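Long-range contacts in virulence associated protein VapB (Rhodococcus hoagii, PDB 7B1Z), which is a plasmid-encoded, virulence-associated protein of the pathogenic actinobacterium Rhodococcus hoagii, represented here by its beta-barrel domain, whose precise molecular role is not established: residues N11-A16 against P41-F46; G48-S53 against G87-G92. All coordinates share one frame; numbering follows the deposited sequence.

Contacts 1 and 2 share strand 42-52 of the eight-stranded antiparallel barrel that makes up this domain. Its first half pairs with the end of strand 4-14 in contact 1, and its second half with strand 85-93 in contact 2, so the strand is gripped along both edges. The two centres lie about 19 Å apart, at 12 Å and 9 Å from the centre of the chain and on opposite sides of it. They nevertheless touch where strand 42-52 passes from one to the other: Phe46 CB lies 3.2 Å from Gly92 O. A bound glycerol, probably from the crystallisation liquor, is hydrogen-bonded to Gln90 NE2 of contact 2.

Contact 1: residues N11-A16 against P41-F46; sequences NVISAA and PGAGAF
Val12 and Gly44 face each other as a hydrogen-bonded pair of antiparallel strands, with Val12 N 2.9 Å from Gly44 O and the reciprocal bond from Gly44 N to Val12 O. Ser14 and Gly42 repeat the pattern, Ser14 N lying 2.7 Å from Gly42 O. Between these pairs Ala43 CA comes to 3.2 Å from Val12 O, a CA-H...O contact that adds to the ladder. Packing is tight at the Phe46 end, where the one buried residue of the contact lies. With its CG between backbone N and carbonyl carbon (chi1 56°), the phenylalanine swings its ring back over strand 11-14, and Asn11 N approaches the ring obliquely, 3.4 Å from Phe46 CE2. The same ring meets Val23, Leu74 and Ile76, a setting that suits a large aromatic. Val12, on the same face as Ser14, lays CG1 3.6 Å from Gly44 O; glycine across from it leaves the branched side chain to lean over bare backbone. Ser14 OG turns instead to Gln19 NE2. On the other face, one of two conformers of Asn11 brings ND2 to 3.7 Å from Ala45 CA, but the exposed Ile13-Ala43 side-chain pair is looser, Ile13 CG2 reaching Ala43 CB at 4.0 Å. Beyond the strand, Pro41 CG rests lightly against Ala16 CB at 4.2 Å. The chemistry thus implies a seam of the barrel held chiefly by backbone bonds, with apolar burial concentrated at Phe46.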
loop_
_atom_site.group_PDB
_atom_site.type_symbol
_atom_site.label_atom_id
_atom_site.label_comp_id
_atom_site.label_asym_id
_atom_site.label_seq_id
_atom_site.Cartn_x
_atom_site.Cartn_y
_atom_site.Cartn_z
ATOM N N ASN A 11 0.386 -1.465 8.197
ATOM C CA ASN A 11 -0.563 -0.732 9.037
ATOM C C ASN A 11 -1.089 0.447 8.243
ATOM O O ASN A 11 -0.364 1.017 7.427
ATOM C CB ASN A 11 0.065 -0.168 10.333
ATOM C CG ASN A 11 0.448 -1.246 11.340
ATOM O OD1 ASN A 11 1.549 -1.789 11.289
ATOM N ND2 ASN A 11 -0.450 -1.531 12.286
ATOM N N VAL A 12 -2.311 0.846 8.533
ATOM C CA VAL A 12 -2.849 2.109 8.063
ATOM C C VAL A 12 -3.269 2.882 9.306
ATOM O O VAL A 12 -3.782 2.297 10.270
ATOM C CB VAL A 12 -4.011 1.917 7.076
ATOM C CG1 VAL A 12 -5.112 1.106 7.701
ATOM C CG2 VAL A 12 -4.512 3.255 6.566
ATOM N N ILE A 13 -2.929 4.161 9.338
ATOM C CA ILE A 13 -3.415 5.056 10.391
ATOM C C ILE A 13 -4.077 6.247 9.725
ATOM O O ILE A 13 -3.532 6.825 8.783
ATOM C CB ILE A 13 -2.285 5.503 11.334
ATOM C CG1 ILE A 13 -1.281 6.413 10.625
ATOM C CG2 ILE A 13 -1.588 4.265 11.901
ATOM C CD1 ILE A 13 -0.225 6.975 11.593
ATOM N N SER A 14 -5.282 6.579 10.165
ATOM C CA SER A 14 -6.067 7.583 9.467
ATOM C C SER A 14 -6.542 8.629 10.446
ATOM O O SER A 14 -7.135 8.300 11.473
ATOM C CB SER A 14 -7.268 6.950 8.751
ATOM O OG SER A 14 -6.844 5.869 7.953
ATOM N N ALA A 15 -6.265 9.885 10.129
ATOM C CA ALA A 15 -6.944 11.003 10.754
ATOM C C ALA A 15 -8.183 11.281 9.908
ATOM O O ALA A 15 -8.533 10.494 9.029
ATOM C CB ALA A 15 -6.017 12.205 10.859
ATOM N N ALA A 16 -8.834 12.421 10.135
ATOM C CA ALA A 16 -10.015 12.748 9.345
ATOM C C ALA A 16 -9.651 13.175 7.933
ATOM O O ALA A 16 -10.383 12.860 6.982
ATOM C CB ALA A 16 -10.803 13.850 10.041
ATOM N N PRO A 41 -11.547 8.638 11.245
ATOM C CA PRO A 41 -10.313 8.373 11.985
ATOM C C PRO A 41 -10.293 6.941 12.495
ATOM O O PRO A 41 -11.279 6.435 13.028
ATOM C CB PRO A 41 -10.358 9.384 13.134
ATOM C CG PRO A 41 -11.200 10.521 12.583
ATOM C CD PRO A 41 -12.276 9.775 11.816
ATOM N N GLY A 42 -9.149 6.291 12.335
ATOM C CA GLY A 42 -8.988 4.952 12.862
ATOM C C GLY A 42 -7.657 4.372 12.421
ATOM O O GLY A 42 -6.852 5.037 11.775
ATOM N N ALA A 43 -7.457 3.108 12.757
ATOM C CA ALA A 43 -6.201 2.487 12.378
ATOM C C ALA A 43 -6.388 0.984 12.352
ATOM O O ALA A 43 -7.278 0.442 13.011
ATOM C CB ALA A 43 -5.102 2.884 13.359
ATOM N N GLY A 44 -5.501 0.306 11.645
ATOM C CA GLY A 44 -5.421 -1.130 11.815
ATOM C C GLY A 44 -4.280 -1.752 11.044
ATOM O O GLY A 44 -3.699 -1.146 10.143
ATOM N N ALA A 45 -3.973 -2.978 11.421
ATOM C CA ALA A 45 -2.971 -3.803 10.758
ATOM C C ALA A 45 -3.577 -4.573 9.581
ATOM O O ALA A 45 -4.782 -4.809 9.514
ATOM C CB ALA A 45 -2.376 -4.784 11.758
ATOM N N PHE A 46 -2.717 -4.968 8.641
ATOM C CA PHE A 46 -3.146 -5.844 7.560
ATOM C C PHE A 46 -1.989 -6.760 7.175
ATOM O O PHE A 46 -0.823 -6.472 7.469
ATOM C CB PHE A 46 -3.681 -5.021 6.376
ATOM C CG PHE A 46 -2.719 -4.010 5.839
ATOM C CD1 PHE A 46 -1.719 -4.399 4.960
ATOM C CD2 PHE A 46 -2.805 -2.678 6.207
ATOM C CE1 PHE A 46 -0.829 -3.458 4.444
ATOM C CE2 PHE A 46 -1.917 -1.731 5.693
ATOM C CZ PHE A 46 -0.922 -2.145 4.811
#

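Contact 2: residues G48-S53 against G87-G92; sequences GTLFTS and GHIQAG
Phe51 and His88 form a hydrogen-bonded antiparallel pair in which backbone and side chains both meet. Phe51 N gives a nearly straight bond to His88 O (2.8 Å), and His88 N returns one to Phe51 O. Thr49 and Gln90 are tied likewise, Thr49 N to Gln90 O and Gln90 N to Thr49 O. The carbonyls of Thr49, His88 and Gln90 also receive CA-H...O contacts, from Ile89, Leu50 and Gly48 respectively.

On the face bearing Phe51, the imidazole is satisfied at both nitrogens. His88 CG lies between its backbone N and carbonyl carbon (chi1 81°), which brings the ring over beside Phe51. His88 NE2 donates to Gln90 OE1 (2.7 Å), which lies in the ring plane, while His88 ND1 is 2.7 Å from a water, which donates a longer bond (3.3 Å) to Phe51 O. Two in-plane partners thus restrain the rotation of the imidazole. Phe51 CD1 sits over one face of this ring, 3.6 Å from His88 CE1; the planes are 12° apart but slid so far that they barely overlap. Gln90, extended beyond CG, carries its amide past the phenyl ring: Phe51 CE1 is 3.7 Å from Gln90 CD, with ring and amide planes at 46°. Its length suits the task: OE1 serves the histidine while NE2 reaches a glycerol.

On the opposite face Leu50 and Ile89 are apolar and buried. Leu50 CD1 packs 3.9 Å from Ile89 CG1, and Leu50 continues onto Leu55 and Leu58 of helix 55-61. Gly87 lets the strands close up, its CA 3.2 Å from Phe51 O. The buried hydroxyl of Thr52 is satisfied separately, by Leu86 O and Asp54 N. Bonds at both imidazole nitrogens and the Phe51 ring therefore hold His88 in one orientation on the partly exposed face, while Leu50 and Ile89 seal the side toward the helix.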
loop_
_atom_site.group_PDB
_atom_site.type_symbol
_atom_site.label_atom_id
_atom_site.label_comp_id
_atom_site.label_asym_id
_atom_site.label_seq_id
_atom_site.Cartn_x
_atom_site.Cartn_y
_atom_site.Cartn_z
ATOM N N GLY A 48 -0.850 -9.756 3.979
ATOM C CA GLY A 48 -1.241 -10.299 2.700
ATOM C C GLY A 48 -0.078 -10.600 1.786
ATOM O O GLY A 48 0.996 -10.988 2.231
ATOM N N THR A 49 -0.316 -10.429 0.499
ATOM C CA THR A 49 0.611 -10.826 -0.540
ATOM C C THR A 49 0.853 -9.661 -1.481
ATOM O O THR A 49 -0.099 -9.030 -1.957
ATOM C CB THR A 49 0.054 -12.017 -1.310
ATOM O OG1 THR A 49 -0.126 -13.105 -0.399
ATOM C CG2 THR A 49 0.992 -12.445 -2.431
ATOM N N LEU A 50 2.128 -9.418 -1.762
ATOM C CA LEU A 50 2.566 -8.528 -2.821
ATOM C C LEU A 50 2.784 -9.333 -4.094
ATOM O O LEU A 50 3.461 -10.362 -4.074
ATOM C CB LEU A 50 3.863 -7.823 -2.422
ATOM C CG LEU A 50 4.627 -7.062 -3.518
ATOM C CD1 LEU A 50 3.869 -5.849 -4.030
ATOM C CD2 LEU A 50 5.982 -6.607 -2.984
ATOM N N PHE A 51 2.175 -8.875 -5.181
ATOM C CA PHE A 51 2.328 -9.442 -6.517
ATOM C C PHE A 51 3.069 -8.445 -7.404
ATOM O O PHE A 51 2.605 -7.315 -7.600
ATOM C CB PHE A 51 0.960 -9.734 -7.146
ATOM C CG PHE A 51 0.097 -10.666 -6.371
ATOM C CD1 PHE A 51 -0.730 -10.180 -5.364
ATOM C CD2 PHE A 51 0.043 -12.011 -6.682
ATOM C CE1 PHE A 51 -1.546 -11.049 -4.651
ATOM C CE2 PHE A 51 -0.788 -12.866 -5.970
ATOM C CZ PHE A 51 -1.582 -12.376 -4.967
ATOM N N THR A 52 4.198 -8.858 -7.977
ATOM C CA THR A 52 4.863 -7.995 -8.943
ATOM C C THR A 52 5.711 -8.843 -9.867
ATOM O O THR A 52 6.245 -9.881 -9.469
ATOM C CB THR A 52 5.743 -6.915 -8.264
ATOM O OG1 THR A 52 6.371 -6.107 -9.275
ATOM C CG2 THR A 52 6.836 -7.571 -7.415
ATOM N N SER A 53 5.791 -8.428 -11.122
ATOM C CA SER A 53 6.678 -9.126 -12.040
ATOM C C SER A 53 8.115 -8.632 -11.954
ATOM O O SER A 53 9.006 -9.257 -12.547
ATOM C CB SER A 53 6.173 -8.993 -13.479
ATOM O OG SER A 53 6.097 -7.644 -13.875
ATOM N N GLY A 87 2.792 -3.266 -9.625
ATOM C CA GLY A 87 2.488 -4.370 -8.732
ATOM C C GLY A 87 1.391 -3.975 -7.766
ATOM O O GLY A 87 0.974 -2.826 -7.694
ATOM N N HIS A 88 0.925 -4.950 -6.993
ATOM C CA HIS A 88 -0.158 -4.649 -6.075
ATOM C C HIS A 88 -0.136 -5.590 -4.886
ATOM O O HIS A 88 0.429 -6.679 -4.940
ATOM C CB HIS A 88 -1.515 -4.711 -6.797
ATOM C CG HIS A 88 -2.077 -6.092 -6.963
ATOM N ND1 HIS A 88 -1.615 -7.004 -7.897
ATOM C CD2 HIS A 88 -3.097 -6.703 -6.316
ATOM C CE1 HIS A 88 -2.316 -8.123 -7.796
ATOM N NE2 HIS A 88 -3.250 -7.949 -6.877
ATOM N N ILE A 89 -0.773 -5.145 -3.803
ATOM C CA ILE A 89 -0.950 -5.945 -2.597
ATOM C C ILE A 89 -2.418 -6.298 -2.459
ATOM O O ILE A 89 -3.283 -5.444 -2.637
ATOM C CB ILE A 89 -0.447 -5.180 -1.360
ATOM C CG1 ILE A 89 1.072 -5.149 -1.369
ATOM C CG2 ILE A 89 -0.927 -5.801 -0.083
ATOM C CD1 ILE A 89 1.636 -4.127 -0.417
ATOM N N GLN A 90 -2.688 -7.547 -2.106
ATOM C CA GLN A 90 -3.994 -7.992 -1.639
ATOM C C GLN A 90 -3.840 -8.362 -0.168
ATOM O O GLN A 90 -3.009 -9.213 0.178
ATOM C CB GLN A 90 -4.482 -9.182 -2.472
ATOM C CG GLN A 90 -4.469 -8.880 -3.955
ATOM C CD GLN A 90 -5.042 -9.975 -4.856
ATOM O OE1 GLN A 90 -5.052 -9.809 -6.079
ATOM N NE2 GLN A 90 -5.485 -11.086 -4.280
ATOM N N ALA A 91 -4.611 -7.744 0.702
ATOM C CA ALA A 91 -4.422 -7.975 2.123
ATOM C C ALA A 91 -5.750 -8.103 2.854
ATOM O O ALA A 91 -6.771 -7.559 2.434
ATOM C CB ALA A 91 -3.616 -6.837 2.759
ATOM N N GLY A 92 -5.699 -8.817 3.974
ATOM C CA GLY A 92 -6.775 -8.821 4.948
ATOM C C GLY A 92 -6.474 -7.822 6.047
ATOM O O GLY A 92 -5.363 -7.779 6.584
HETATM O O HOH W 1 0.243 -7.278 -9.841
#